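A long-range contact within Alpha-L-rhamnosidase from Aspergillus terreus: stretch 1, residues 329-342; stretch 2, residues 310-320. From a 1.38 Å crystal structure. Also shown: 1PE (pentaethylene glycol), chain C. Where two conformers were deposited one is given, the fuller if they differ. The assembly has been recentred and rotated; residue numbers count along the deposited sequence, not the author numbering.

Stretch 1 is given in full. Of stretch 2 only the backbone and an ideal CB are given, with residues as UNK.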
# COMPACT_ATOMS: atom_id res chain seq x y z
N VAL A 329 24.07 -18.41 9.27
CA VAL A 329 23.17 -17.27 9.05
C VAL A 329 23.37 -16.69 7.65
O VAL A 329 24.49 -16.39 7.21
CB VAL A 329 23.35 -16.19 10.13
CG1 VAL A 329 22.31 -15.09 9.98
CG2 VAL A 329 23.30 -16.76 11.54
N LEU A 330 22.25 -16.53 6.96
CA LEU A 330 22.15 -15.80 5.71
C LEU A 330 21.91 -14.31 6.02
O LEU A 330 21.13 -13.97 6.91
CB LEU A 330 20.97 -16.33 4.91
CG LEU A 330 20.88 -17.83 4.69
CD1 LEU A 330 19.72 -18.15 3.77
CD2 LEU A 330 22.19 -18.39 4.12
N ASP A 331 22.58 -13.46 5.24
CA ASP A 331 22.38 -12.02 5.24
C ASP A 331 22.00 -11.62 3.81
O ASP A 331 22.81 -11.77 2.88
CB ASP A 331 23.63 -11.31 5.79
CG ASP A 331 23.55 -9.79 5.77
OD1 ASP A 331 22.45 -9.28 5.49
OD2 ASP A 331 24.59 -9.13 6.09
N PHE A 332 20.79 -11.07 3.66
CA PHE A 332 20.34 -10.57 2.34
C PHE A 332 20.68 -9.09 2.10
O PHE A 332 20.37 -8.58 1.01
CB PHE A 332 18.85 -10.86 2.18
CG PHE A 332 18.68 -12.32 1.91
CD1 PHE A 332 18.89 -12.84 0.65
CD2 PHE A 332 18.41 -13.19 2.95
CE1 PHE A 332 18.78 -14.20 0.43
CE2 PHE A 332 18.31 -14.56 2.75
CZ PHE A 332 18.49 -15.05 1.48
N GLY A 333 21.26 -8.41 3.09
CA GLY A 333 21.72 -7.01 2.92
C GLY A 333 20.62 -5.96 2.98
O GLY A 333 20.90 -4.75 2.92
N GLN A 334 19.39 -6.40 3.11
CA GLN A 334 18.19 -5.57 3.05
C GLN A 334 17.15 -6.25 3.92
O GLN A 334 17.00 -7.46 3.80
CB GLN A 334 17.69 -5.44 1.61
CG GLN A 334 16.34 -4.73 1.50
CD GLN A 334 16.36 -3.27 1.93
OE1 GLN A 334 17.23 -2.49 1.47
NE2 GLN A 334 15.40 -2.90 2.80
N ASN A 335 16.45 -5.47 4.74
CA ASN A 335 15.30 -5.94 5.48
C ASN A 335 14.12 -5.90 4.51
O ASN A 335 13.64 -4.81 4.15
CB ASN A 335 15.07 -5.06 6.71
CG ASN A 335 14.00 -5.58 7.65
OD1 ASN A 335 13.71 -6.78 7.65
ND2 ASN A 335 13.47 -4.72 8.51
N LEU A 336 13.70 -7.08 4.05
CA LEU A 336 12.73 -7.24 3.01
C LEU A 336 11.54 -8.04 3.51
O LEU A 336 11.55 -8.60 4.61
CB LEU A 336 13.37 -7.84 1.75
CG LEU A 336 14.15 -9.14 1.92
CD1 LEU A 336 13.21 -10.29 1.86
CD2 LEU A 336 15.20 -9.28 0.83
N VAL A 337 10.52 -8.09 2.67
CA VAL A 337 9.26 -8.77 2.98
C VAL A 337 8.93 -9.72 1.84
O VAL A 337 8.91 -9.33 0.69
CB VAL A 337 8.12 -7.76 3.23
CG1 VAL A 337 6.82 -8.48 3.48
CG2 VAL A 337 8.47 -6.90 4.43
N GLY A 338 8.72 -10.99 2.21
CA GLY A 338 8.42 -12.07 1.30
C GLY A 338 8.88 -13.39 1.91
O GLY A 338 8.45 -13.73 2.98
N TRP A 339 9.74 -14.10 1.19
CA TRP A 339 10.11 -15.45 1.62
C TRP A 339 11.34 -15.90 0.83
O TRP A 339 11.84 -15.17 -0.02
CB TRP A 339 8.95 -16.42 1.45
CG TRP A 339 8.32 -16.46 0.10
CD1 TRP A 339 8.81 -16.95 -1.06
CD2 TRP A 339 7.01 -15.96 -0.20
NE1 TRP A 339 7.91 -16.83 -2.08
CE2 TRP A 339 6.79 -16.22 -1.57
CE3 TRP A 339 6.01 -15.33 0.54
CZ2 TRP A 339 5.58 -15.95 -2.18
CZ3 TRP A 339 4.81 -15.04 -0.08
CH2 TRP A 339 4.61 -15.36 -1.41
N LEU A 340 11.81 -17.11 1.12
CA LEU A 340 12.94 -17.70 0.38
C LEU A 340 12.47 -18.60 -0.77
O LEU A 340 11.39 -19.15 -0.73
CB LEU A 340 13.77 -18.57 1.32
CG LEU A 340 14.40 -17.83 2.50
CD1 LEU A 340 15.14 -18.82 3.38
CD2 LEU A 340 15.32 -16.71 2.00
N ARG A 341 13.33 -18.71 -1.77
CA ARG A 341 13.27 -19.76 -2.79
C ARG A 341 14.56 -20.56 -2.67
O ARG A 341 15.66 -19.99 -2.64
CB ARG A 341 13.18 -19.17 -4.21
CG ARG A 341 13.16 -20.24 -5.31
CD ARG A 341 13.21 -19.69 -6.72
NE ARG A 341 14.54 -19.21 -7.05
CZ ARG A 341 14.84 -18.37 -8.05
NH1 ARG A 341 16.10 -18.03 -8.28
NH2 ARG A 341 13.88 -17.88 -8.82
N ILE A 342 14.42 -21.89 -2.56
CA ILE A 342 15.58 -22.77 -2.38
C ILE A 342 15.62 -23.73 -3.56
O ILE A 342 14.57 -24.04 -4.15
CB ILE A 342 15.55 -23.52 -1.03
CG1 ILE A 342 14.42 -24.55 -0.93
CG2 ILE A 342 15.56 -22.51 0.11
CD1 ILE A 342 14.34 -25.29 0.40
N UNK A 310 2.23 -9.85 -5.76
CA UNK A 310 3.07 -10.63 -6.64
C UNK A 310 4.45 -10.78 -6.02
O UNK A 310 4.85 -10.06 -5.11
CB UNK A 310 3.16 -9.98 -8.02
N UNK A 311 5.17 -11.76 -6.60
CA UNK A 311 6.59 -11.87 -6.45
C UNK A 311 7.20 -10.81 -7.37
O UNK A 311 7.30 -11.01 -8.57
CB UNK A 311 7.09 -13.28 -6.77
N UNK A 312 7.52 -9.67 -6.78
CA UNK A 312 7.86 -8.50 -7.57
C UNK A 312 9.33 -8.54 -8.00
O UNK A 312 9.65 -8.06 -9.11
CB UNK A 312 7.57 -7.22 -6.78
N UNK A 313 10.22 -9.07 -7.16
CA UNK A 313 11.64 -9.09 -7.44
C UNK A 313 12.31 -10.23 -6.67
O UNK A 313 11.78 -10.72 -5.71
CB UNK A 313 12.28 -7.75 -7.08
N UNK A 314 13.50 -10.57 -7.13
CA UNK A 314 14.47 -11.34 -6.42
C UNK A 314 15.41 -10.40 -5.66
O UNK A 314 15.70 -9.29 -6.15
CB UNK A 314 15.24 -12.25 -7.38
N UNK A 315 15.90 -10.83 -4.51
CA UNK A 315 16.97 -10.13 -3.82
C UNK A 315 18.04 -11.15 -3.44
O UNK A 315 17.78 -12.11 -2.70
CB UNK A 315 16.45 -9.39 -2.59
N UNK A 316 19.25 -10.94 -3.98
CA UNK A 316 20.30 -11.95 -3.84
C UNK A 316 20.89 -11.97 -2.43
O UNK A 316 20.93 -10.97 -1.72
CB UNK A 316 21.41 -11.70 -4.86
N UNK A 317 21.38 -13.16 -2.07
CA UNK A 317 22.13 -13.36 -0.87
C UNK A 317 23.38 -12.48 -0.92
O UNK A 317 24.07 -12.45 -1.94
CB UNK A 317 22.49 -14.84 -0.69
N UNK A 318 23.65 -11.77 0.17
CA UNK A 318 24.82 -10.91 0.28
C UNK A 318 25.99 -11.59 1.02
O UNK A 318 27.13 -11.32 0.74
CB UNK A 318 24.43 -9.61 1.00
N UNK A 319 25.68 -12.46 1.99
CA UNK A 319 26.72 -13.05 2.81
C UNK A 319 26.12 -14.24 3.57
O UNK A 319 24.93 -14.27 3.87
CB UNK A 319 27.31 -12.02 3.77
N UNK A 320 26.99 -15.20 3.88
CA UNK A 320 26.72 -16.29 4.78
C UNK A 320 27.79 -16.23 5.86
O UNK A 320 28.97 -16.08 5.55
CB UNK A 320 26.71 -17.64 4.06
OH2 1PE C . 8.40 -21.74 -7.75
C12 1PE C . 7.49 -20.64 -7.63
C22 1PE C . 7.23 -19.91 -8.95
OH3 1PE C . 8.49 -19.67 -9.55
C13 1PE C . 9.82 -18.65 -11.28
C23 1PE C . 8.43 -18.86 -10.71
OH4 1PE C . 10.87 -18.37 -10.33
C14 1PE C . 11.56 -16.02 -10.49
C24 1PE C . 11.85 -17.48 -10.91
OH5 1PE C . 12.33 -15.78 -9.33
C15 1PE C . 11.68 -13.60 -8.68
C25 1PE C . 12.83 -14.49 -9.13
OH6 1PE C . 11.17 -13.00 -9.85
C16 1PE C . 10.05 -11.22 -10.72
C26 1PE C . 10.13 -12.14 -9.54
OH7 1PE C . 9.47 -11.89 -11.82

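Position 310 points its CA-to-CB bond away from stretch 1, and the visible atoms set no demand. It is R310, whose guanidinium is hydrogen-bonded elsewhere in the structure.

Position 311 points sideways. Its CB has nothing of stretch 1 within 5.5 Å, so a side chain must extend at least past CB to meet the W339 ring, and a longer one can reach the glycol, whose ether oxygens could accept from a donor. Lysine, glutamine or arginine would suit. It is R311. Its CG lies 4.2 Å from W339 CZ2, and its NH2 donates to 1PE OH4 (3.1 Å) and 1PE OH5 (3.2 Å). R311 NH2 also sits 4.3 Å from R341 NH2, a pair of like charges.

Positions 312 and 313 are out of reach of stretch 1, and many residues would do. They are V312 and A313.

Position 314 points sideways, but the R341 guanidinium is within range of a longer chain. An acid would suit, as would a neutral polar residue. It is E314, with two deposited conformers. In the one given, OE1 is 4.1 Å from R341 NH1 and well out of the guanidinium plane, so the charges are near without a salt bridge.

Position 315 points toward stretch 1. Its ideal CB is 3.6 Å from L336 CD2, and the Q334 side chain and the carbonyl of F332 lie further out. A flat, partly polar ring fits, though a medium aliphatic chain could also pack here. It is H315. Its NE2 lies 3.6 Å from Q334 CB, and its ring edge faces F332 O, with CD2 3.1 Å from that oxygen.

Position 316 points away, so a polar chain is plausible. It is K316; its carbonyl O lies at the F332 ring edge, 3.6 Å from CD1.

Position 317 has its ideal CB 3.9 Å from F332 CE1. A branched aliphatic or methionine could cover the ring. It is L317: CD1 sits over one face, 4.2 Å from the ring centroid, and touches L330 CB at 3.7 Å.

Position 318 points toward stretch 1, with its ideal CB only 3.3 Å from D331 O. The tight fit favours a small residue. It is A318, whose N donates to D331 O (2.8 Å).

Position 319 pairs with D331 in an antiparallel bridge, their side chains on the same face. A polar residue suits the neighbouring carboxylate. It is N319; one water links its ND2 to D331 OD2.

Position 320 shares a face with L330, which favours an aliphatic. It is V320, with CG2 4.0 Å from L330 CD2.

Stretch 2, residues 310-320: RRVAEHKLANV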
# COMPACT_ATOMS: atom_id res chain seq x y z
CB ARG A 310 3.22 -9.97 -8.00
CG ARG A 310 1.94 -9.92 -8.82
CD ARG A 310 2.22 -9.79 -10.32
NE ARG A 310 1.04 -9.74 -11.15
CZ ARG A 310 0.37 -8.64 -11.50
NH1 ARG A 310 0.82 -7.44 -11.14
NH2 ARG A 310 -0.74 -8.78 -12.22
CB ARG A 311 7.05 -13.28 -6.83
CG ARG A 311 6.40 -14.42 -6.05
CD ARG A 311 6.46 -15.76 -6.79
NE ARG A 311 7.80 -16.35 -6.83
CZ ARG A 311 8.63 -16.34 -7.88
NH1 ARG A 311 8.27 -15.72 -9.02
NH2 ARG A 311 9.81 -16.95 -7.77
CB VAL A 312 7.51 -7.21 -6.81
CG1 VAL A 312 7.93 -5.96 -7.51
CG2 VAL A 312 6.01 -7.15 -6.60
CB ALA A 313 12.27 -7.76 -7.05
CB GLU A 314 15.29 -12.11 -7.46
CG GLU A 314 16.23 -13.09 -6.84
CD GLU A 314 17.06 -13.95 -7.78
OE1 GLU A 314 16.72 -14.04 -8.97
OE2 GLU A 314 18.04 -14.54 -7.29
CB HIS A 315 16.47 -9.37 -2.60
CG HIS A 315 17.37 -8.28 -2.18
ND1 HIS A 315 17.24 -7.00 -2.66
CD2 HIS A 315 18.45 -8.28 -1.38
CE1 HIS A 315 18.20 -6.24 -2.16
NE2 HIS A 315 18.96 -7.01 -1.36
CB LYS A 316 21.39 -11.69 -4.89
CG LYS A 316 20.93 -12.03 -6.30
CD LYS A 316 22.01 -11.90 -7.36
CE LYS A 316 21.44 -12.00 -8.77
NZ LYS A 316 22.49 -11.78 -9.79
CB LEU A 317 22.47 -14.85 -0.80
CG LEU A 317 23.24 -15.36 0.39
CD1 LEU A 317 22.41 -15.31 1.65
CD2 LEU A 317 23.69 -16.78 0.10
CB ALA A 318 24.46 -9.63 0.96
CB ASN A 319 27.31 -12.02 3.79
CG ASN A 319 28.64 -12.44 4.38
OD1 ASN A 319 29.35 -13.25 3.80
ND2 ASN A 319 28.95 -11.93 5.57
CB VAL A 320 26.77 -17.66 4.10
CG1 VAL A 320 26.37 -18.75 5.09
CG2 VAL A 320 25.93 -17.70 2.84
O HOH W 1 27.01 -10.01 6.78
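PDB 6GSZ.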